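Local coordinates for protein ulvan Lyase-PL25 (Pseudoalteromonas sp. PLSV, PDB 5UAM) that degrades ulvan, the main cell-wall polysaccharide of green seaweeds, as a lyase of polysaccharide lyase family 25, at residues V34-A39 against F96-K101; I40-P44 against Y164-I168; G83-L87 against Y116-Q122. All coordinates share one frame. Residue numbers count along the deposited sequence, not the author numbering.

Contact 1: residues V34-A39 against F96-K101. With PO4 (phosphate ion), chain E.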
# COMPACT_ATOMS: atom_id res chain seq x y z
N VAL A 34 4.93 -4.75 15.26
CA VAL A 34 6.06 -3.85 15.53
C VAL A 34 6.10 -2.73 14.50
O VAL A 34 5.63 -2.86 13.37
CB VAL A 34 7.44 -4.55 15.57
CG1 VAL A 34 7.40 -5.72 16.53
CG2 VAL A 34 7.90 -4.98 14.20
N GLY A 35 6.71 -1.62 14.92
CA GLY A 35 6.95 -0.51 13.99
C GLY A 35 5.64 0.05 13.46
O GLY A 35 4.75 0.42 14.23
N ASN A 36 5.53 0.15 12.14
CA ASN A 36 4.26 0.37 11.45
C ASN A 36 3.84 -0.98 10.90
O ASN A 36 4.44 -1.46 9.92
CB ASN A 36 4.41 1.35 10.28
CG ASN A 36 4.76 2.72 10.70
OD1 ASN A 36 4.48 3.15 11.82
ND2 ASN A 36 5.40 3.45 9.80
N PRO A 37 2.86 -1.67 11.49
CA PRO A 37 2.62 -3.05 11.06
C PRO A 37 1.86 -3.20 9.76
O PRO A 37 1.81 -4.31 9.23
CB PRO A 37 1.82 -3.65 12.21
CG PRO A 37 2.18 -2.84 13.39
CD PRO A 37 2.37 -1.43 12.85
N LEU A 38 1.31 -2.10 9.26
CA LEU A 38 0.44 -2.06 8.09
C LEU A 38 0.66 -0.73 7.38
O LEU A 38 1.07 0.25 8.00
CB LEU A 38 -1.03 -2.05 8.52
CG LEU A 38 -1.53 -3.24 9.34
CD1 LEU A 38 -2.87 -2.87 9.97
CD2 LEU A 38 -1.65 -4.46 8.47
N ALA A 39 0.32 -0.70 6.09
CA ALA A 39 0.29 0.54 5.31
C ALA A 39 -0.54 0.31 4.06
O ALA A 39 -0.64 -0.82 3.58
CB ALA A 39 1.68 1.01 4.90
N PHE A 96 13.24 0.07 13.52
CA PHE A 96 12.35 -0.69 12.64
C PHE A 96 12.31 -0.05 11.27
O PHE A 96 12.15 1.17 11.14
CB PHE A 96 10.94 -0.82 13.21
CG PHE A 96 10.86 -1.69 14.43
CD1 PHE A 96 11.09 -3.05 14.34
CD2 PHE A 96 10.61 -1.14 15.68
CE1 PHE A 96 11.07 -3.85 15.47
CE2 PHE A 96 10.58 -1.95 16.80
CZ PHE A 96 10.80 -3.29 16.69
N ASP A 97 12.45 -0.88 10.24
CA ASP A 97 12.51 -0.40 8.86
C ASP A 97 11.12 -0.26 8.26
O ASP A 97 10.81 0.79 7.68
CB ASP A 97 13.37 -1.36 8.03
CG ASP A 97 13.44 -0.96 6.58
OD1 ASP A 97 12.41 -1.02 5.89
OD2 ASP A 97 14.55 -0.58 6.13
N ASN A 98 10.29 -1.28 8.39
CA ASN A 98 8.87 -1.31 8.04
C ASN A 98 8.60 -1.51 6.57
O ASN A 98 7.44 -1.75 6.21
CB ASN A 98 8.10 -0.07 8.52
CG ASN A 98 8.23 0.17 9.98
OD1 ASN A 98 8.05 -0.74 10.79
ND2 ASN A 98 8.57 1.39 10.35
N HIS A 99 9.59 -1.43 5.69
CA HIS A 99 9.28 -1.45 4.26
C HIS A 99 9.00 -2.84 3.72
O HIS A 99 8.57 -2.96 2.55
CB HIS A 99 10.41 -0.83 3.47
CG HIS A 99 10.50 0.65 3.59
ND1 HIS A 99 10.83 1.28 4.77
CD2 HIS A 99 10.29 1.62 2.68
CE1 HIS A 99 10.83 2.59 4.58
NE2 HIS A 99 10.52 2.82 3.31
N GLY A 100 9.21 -3.87 4.52
CA GLY A 100 8.99 -5.23 4.12
C GLY A 100 7.80 -5.89 4.78
O GLY A 100 7.69 -7.12 4.76
N LYS A 101 6.90 -5.10 5.37
CA LYS A 101 5.66 -5.65 5.88
C LYS A 101 4.95 -6.38 4.73
O LYS A 101 5.17 -6.06 3.56
CB LYS A 101 4.79 -4.55 6.48
CG LYS A 101 4.23 -3.58 5.45
CD LYS A 101 3.37 -2.49 6.07
CE LYS A 101 4.15 -1.37 6.74
NZ LYS A 101 4.94 -0.57 5.74
P PO4 E . 11.87 5.04 0.93
O1 PO4 E . 12.85 6.15 1.28
O2 PO4 E . 11.17 5.34 -0.33
O3 PO4 E . 10.89 5.00 2.08
O4 PO4 E . 12.67 3.75 0.78
O HOH W 1 5.42 1.98 6.97
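In this beta-propeller two loops that join blades, 34-39 and 96-101, meet within the active site. Val34 packs against one face of the Phe96 ring: its CB lies 4.0 Å from the ring centroid, a CH-pi contact. Gly35 follows with positive phi, and its lack of a side chain leaves room for Asn98 OD1, 3.4 Å from Gly35 CA. Asn36 N donates to Asn98 OD1 at 3.0 Å, and Gln58 is a second donor to that oxygen. Asn36, Asn98 and Lys101 are substrate-binding residues, so the bond ties parts of the binding surface together; Asn36 OD1 is held by Lys433. Pro37 and Leu38 turn their side chains away, onto strands 428-433 and 439-444, and leave their backbone to Lys101, whose CD is 3.5 Å from Leu38 C. Ala39 CB is 3.7 Å from Lys101 NZ. Within 96-101, His99 N closes an Asx turn on Asp97 OD1 (2.9 Å); the ring of this proton donor is fixed by ND1 to Asp97 O (3.0 Å), and NE2 donates to PO4 O3 (2.5 Å). Lys101 NZ donates to Gln42 OE1, to Asn98 O at 2.8 Å and to a water, 2.9 Å away, that also accepts from Asn36 ND2.

Contact 2: residues I40-P44 against Y164-I168. With PO4 (phosphate ion), chain E.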
# COMPACT_ATOMS: atom_id res chain seq x y z
N ILE A 40 -1.06 1.39 3.49
CA ILE A 40 -1.90 1.27 2.30
C ILE A 40 -1.08 0.78 1.11
O ILE A 40 -1.63 0.10 0.23
CB ILE A 40 -2.61 2.61 2.06
CG1 ILE A 40 -3.78 2.72 3.07
CG2 ILE A 40 -3.14 2.72 0.64
CD1 ILE A 40 -4.36 4.08 3.19
N VAL A 41 0.22 1.09 1.05
CA VAL A 41 0.99 0.73 -0.15
C VAL A 41 1.25 -0.77 -0.25
O VAL A 41 1.29 -1.32 -1.36
CB VAL A 41 2.27 1.57 -0.26
CG1 VAL A 41 3.26 1.23 0.80
CG2 VAL A 41 2.87 1.39 -1.67
N GLN A 42 1.47 -1.47 0.87
CA GLN A 42 1.65 -2.92 0.84
C GLN A 42 0.28 -3.55 0.85
O GLN A 42 -0.31 -3.75 1.91
CB GLN A 42 2.51 -3.45 1.99
CG GLN A 42 4.00 -3.19 1.85
CD GLN A 42 4.47 -1.88 2.45
OE1 GLN A 42 3.72 -1.13 3.11
NE2 GLN A 42 5.74 -1.60 2.24
N HIS A 43 -0.22 -3.88 -0.34
CA HIS A 43 -1.59 -4.35 -0.45
C HIS A 43 -1.69 -5.41 -1.54
O HIS A 43 -0.93 -5.38 -2.52
CB HIS A 43 -2.53 -3.18 -0.77
CG HIS A 43 -2.39 -2.68 -2.16
ND1 HIS A 43 -3.26 -3.04 -3.17
CD2 HIS A 43 -1.42 -1.93 -2.74
CE1 HIS A 43 -2.85 -2.49 -4.31
NE2 HIS A 43 -1.73 -1.83 -4.08
N PRO A 44 -2.64 -6.33 -1.41
CA PRO A 44 -3.51 -6.50 -0.24
C PRO A 44 -2.77 -6.93 1.01
O PRO A 44 -1.84 -7.74 0.95
CB PRO A 44 -4.45 -7.65 -0.66
CG PRO A 44 -4.30 -7.82 -2.11
CD PRO A 44 -2.93 -7.31 -2.46
N TYR A 164 8.07 -2.22 -1.72
CA TYR A 164 6.67 -1.80 -1.96
C TYR A 164 5.87 -2.78 -2.82
O TYR A 164 5.30 -2.41 -3.86
CB TYR A 164 6.58 -0.38 -2.51
CG TYR A 164 7.19 0.70 -1.66
CD1 TYR A 164 6.78 0.90 -0.36
CD2 TYR A 164 8.18 1.53 -2.16
CE1 TYR A 164 7.31 1.91 0.39
CE2 TYR A 164 8.72 2.53 -1.43
CZ TYR A 164 8.30 2.72 -0.16
OH TYR A 164 8.83 3.74 0.59
N ASN A 165 5.77 -4.01 -2.34
CA ASN A 165 5.10 -5.08 -3.08
C ASN A 165 3.60 -4.87 -3.16
O ASN A 165 2.92 -4.64 -2.15
CB ASN A 165 5.32 -6.41 -2.38
CG ASN A 165 6.74 -6.80 -2.34
OD1 ASN A 165 7.43 -6.78 -3.36
ND2 ASN A 165 7.20 -7.22 -1.17
N GLN A 166 3.07 -5.04 -4.37
CA GLN A 166 1.65 -4.89 -4.64
C GLN A 166 1.29 -6.01 -5.58
O GLN A 166 1.84 -6.09 -6.68
CB GLN A 166 1.40 -3.51 -5.24
CG GLN A 166 1.93 -2.44 -4.33
CD GLN A 166 1.79 -1.07 -4.88
OE1 GLN A 166 0.70 -0.65 -5.24
NE2 GLN A 166 2.88 -0.32 -4.85
N ALA A 167 0.43 -6.92 -5.13
CA ALA A 167 0.20 -8.16 -5.84
C ALA A 167 -1.22 -8.20 -6.38
O ALA A 167 -2.18 -7.99 -5.64
CB ALA A 167 0.42 -9.35 -4.92
N ILE A 168 -1.36 -8.54 -7.67
CA ILE A 168 -2.64 -8.54 -8.35
C ILE A 168 -2.78 -9.84 -9.12
O ILE A 168 -1.86 -10.26 -9.82
CB ILE A 168 -2.77 -7.34 -9.30
CG1 ILE A 168 -2.61 -6.05 -8.49
CG2 ILE A 168 -4.12 -7.35 -10.02
CD1 ILE A 168 -2.65 -4.81 -9.32
P PO4 E . 11.87 5.04 0.93
O1 PO4 E . 12.85 6.15 1.28
O2 PO4 E . 11.17 5.34 -0.33
O3 PO4 E . 10.89 5.00 2.08
O4 PO4 E . 12.67 3.75 0.78
O HOH W 2 6.74 -4.12 0.40
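A buried polar contact is stable when its donors and acceptors find partners, and 40-44 against 164-168 illustrates the rule: it joins the loop before strand 46-49 to the strand that carries the proton acceptor, Tyr164, into the propeller's site. The direct bond across the segments that is not weak runs from His43 NE2 to Gln166 OE1, 2.9 Å; that oxygen also accepts from the backbone of Ala225, and Gln166 NE2 is taken up by Ala223 O. Between the backbones, Ala167 N gives a weak bond to His43 O at 3.3 Å, supported by a CA-H...O contact from Gln166 CA to His43 O, 3.4 Å. A water accepts from both Gln42 NE2 (3.3 Å) and Asn165 N (2.9 Å), while Gln42 OE1 receives the amine of Lys101 and Asn165 OD1 that of Asn138. Val41 CG1 packs on Tyr164 CD1, 3.7 Å; Tyr164 OH lies 2.8 Å from PO4 O3. Strand 165-169 is flanked by strand 175-180, its antiparallel partner, while Ala167 packs on strands 103-106 and 112-116 and Gln166 touches Trp224 of strand 217-227.

Contact 3: residues G83-L87 against Y116-Q122. With PO4 (phosphate ion), chain E.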
# COMPACT_ATOMS: atom_id res chain seq x y z
N GLY A 83 7.66 -16.20 7.23
CA GLY A 83 8.99 -16.06 6.65
C GLY A 83 9.88 -15.30 7.60
O GLY A 83 9.46 -14.87 8.67
N ILE A 84 11.14 -15.14 7.18
CA ILE A 84 12.19 -14.55 8.00
C ILE A 84 12.77 -13.37 7.24
O ILE A 84 13.43 -13.54 6.21
CB ILE A 84 13.28 -15.58 8.36
CG1 ILE A 84 12.66 -16.71 9.19
CG2 ILE A 84 14.43 -14.90 9.10
CD1 ILE A 84 13.61 -17.85 9.49
N SER A 85 12.54 -12.17 7.76
CA SER A 85 12.99 -10.94 7.12
C SER A 85 14.38 -10.52 7.57
O SER A 85 14.69 -10.48 8.76
CB SER A 85 12.04 -9.80 7.46
OG SER A 85 12.54 -8.59 6.90
N GLU A 86 15.21 -10.13 6.60
CA GLU A 86 16.51 -9.54 6.93
C GLU A 86 16.35 -8.20 7.65
O GLU A 86 17.28 -7.78 8.36
CB GLU A 86 17.33 -9.33 5.64
CG GLU A 86 17.68 -10.61 4.95
CD GLU A 86 18.39 -10.41 3.62
OE1 GLU A 86 18.50 -9.27 3.14
OE2 GLU A 86 18.87 -11.42 3.07
N LEU A 87 15.23 -7.52 7.45
CA LEU A 87 15.09 -6.18 8.00
C LEU A 87 15.03 -6.17 9.51
O LEU A 87 15.38 -5.15 10.11
CB LEU A 87 13.87 -5.49 7.41
CG LEU A 87 13.94 -5.22 5.91
CD1 LEU A 87 12.62 -4.67 5.45
CD2 LEU A 87 15.10 -4.27 5.57
N TYR A 116 7.38 -10.07 0.98
CA TYR A 116 7.77 -9.38 2.20
C TYR A 116 9.28 -9.16 2.21
O TYR A 116 10.02 -9.70 1.39
CB TYR A 116 7.39 -10.22 3.42
CG TYR A 116 8.25 -11.46 3.60
CD1 TYR A 116 8.04 -12.60 2.84
CD2 TYR A 116 9.31 -11.47 4.50
CE1 TYR A 116 8.85 -13.72 3.00
CE2 TYR A 116 10.12 -12.57 4.65
CZ TYR A 116 9.89 -13.69 3.89
OH TYR A 116 10.71 -14.79 4.05
N GLY A 117 9.74 -8.37 3.17
CA GLY A 117 11.13 -8.37 3.57
C GLY A 117 12.04 -7.38 2.85
O GLY A 117 13.17 -7.18 3.32
N GLY A 118 11.63 -6.78 1.75
CA GLY A 118 12.55 -6.00 0.93
C GLY A 118 12.56 -4.51 1.25
O GLY A 118 11.52 -3.89 1.41
N HIS A 119 13.77 -3.95 1.28
CA HIS A 119 13.93 -2.50 1.20
C HIS A 119 15.02 -2.18 0.19
O HIS A 119 15.89 -1.33 0.42
CB HIS A 119 14.17 -1.85 2.55
CG HIS A 119 13.95 -0.37 2.55
ND1 HIS A 119 14.11 0.39 3.69
CD2 HIS A 119 13.55 0.48 1.58
CE1 HIS A 119 13.85 1.66 3.41
NE2 HIS A 119 13.50 1.74 2.14
N GLY A 120 14.95 -2.86 -0.95
CA GLY A 120 15.78 -2.55 -2.10
C GLY A 120 16.99 -3.44 -2.30
O GLY A 120 17.79 -3.19 -3.21
N GLY A 121 17.15 -4.47 -1.48
CA GLY A 121 18.32 -5.33 -1.59
C GLY A 121 19.60 -4.63 -1.15
O GLY A 121 19.59 -3.52 -0.62
N GLN A 122 20.71 -5.30 -1.38
CA GLN A 122 22.01 -4.78 -1.01
C GLN A 122 23.06 -5.39 -1.93
O GLN A 122 22.75 -6.24 -2.77
CB GLN A 122 22.31 -5.07 0.47
CG GLN A 122 22.28 -6.54 0.84
CD GLN A 122 21.09 -6.92 1.69
OE1 GLN A 122 20.81 -6.28 2.72
NE2 GLN A 122 20.39 -7.98 1.29
P PO4 E . 11.87 5.04 0.93
O1 PO4 E . 12.85 6.15 1.28
O2 PO4 E . 11.17 5.34 -0.33
O3 PO4 E . 10.89 5.00 2.08
O4 PO4 E . 12.67 3.75 0.78
O HOH W 3 14.45 -9.53 3.87
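This contact is mainly loop against loop, with Tyr116 ending strand 112-116, and lies at the edge of the active site, where the loop after strand 75-81 meets the one leaving strand 112-116. Backbone and small residues make close approach possible: Ser85 and Gly117 have CA atoms 4.8 Å apart, and Ser85 OG is 3.6 Å from Gly117 CA. Gly83 CA lies 3.4 Å from Tyr116 OH, leaving no room for a side chain. An ST turn (Leu87 N to Ser85 OG, 2.9 Å) closes here, and Leu87 points toward the second loop, with CG 3.3 Å from Gly117 O and CD2 4.0 Å from His119 CB. A water links Glu86 N (2.9 Å) to Gly117 O (2.7 Å), and Gln122 NE2 donates to Glu86 OE1 at 2.9 Å; that carboxylate oxygen also accepts from Ala137. The substrate-binding His119, held by Asp97 through ND1, donates from NE2 to PO4 O4 at 2.6 Å. A loop between blades thus meets a loop within the next blade, and the latter carries His119 into the propeller's active site.

In the fold
Three contacts between distant parts of the chain converge on a phosphate ion, probably from the crystallisation liquor, that marks the active site. From contact centre to chain centre, contact 2 lies about 5 Å out, contact 1 about 11 Å and contact 3 about 16 Å, yet contacts 2 and 3 are buried and contact 1 only partly so. Contact 2 uses a strand through most of one segment; the others are mainly loop against loop. Segments 34-39 and 40-44 belong to one loop, as do 83-87 and 96-101, so the contacts interlock: Lys101 NZ meets Gln42 OE1 (3.0 Å), Asp97 OD2 meets His119 ND1 (2.7 Å). Contact 1 leans on a lysine, contact 2 on buried amides and a histidine, contact 3 on glycines and a carboxylate.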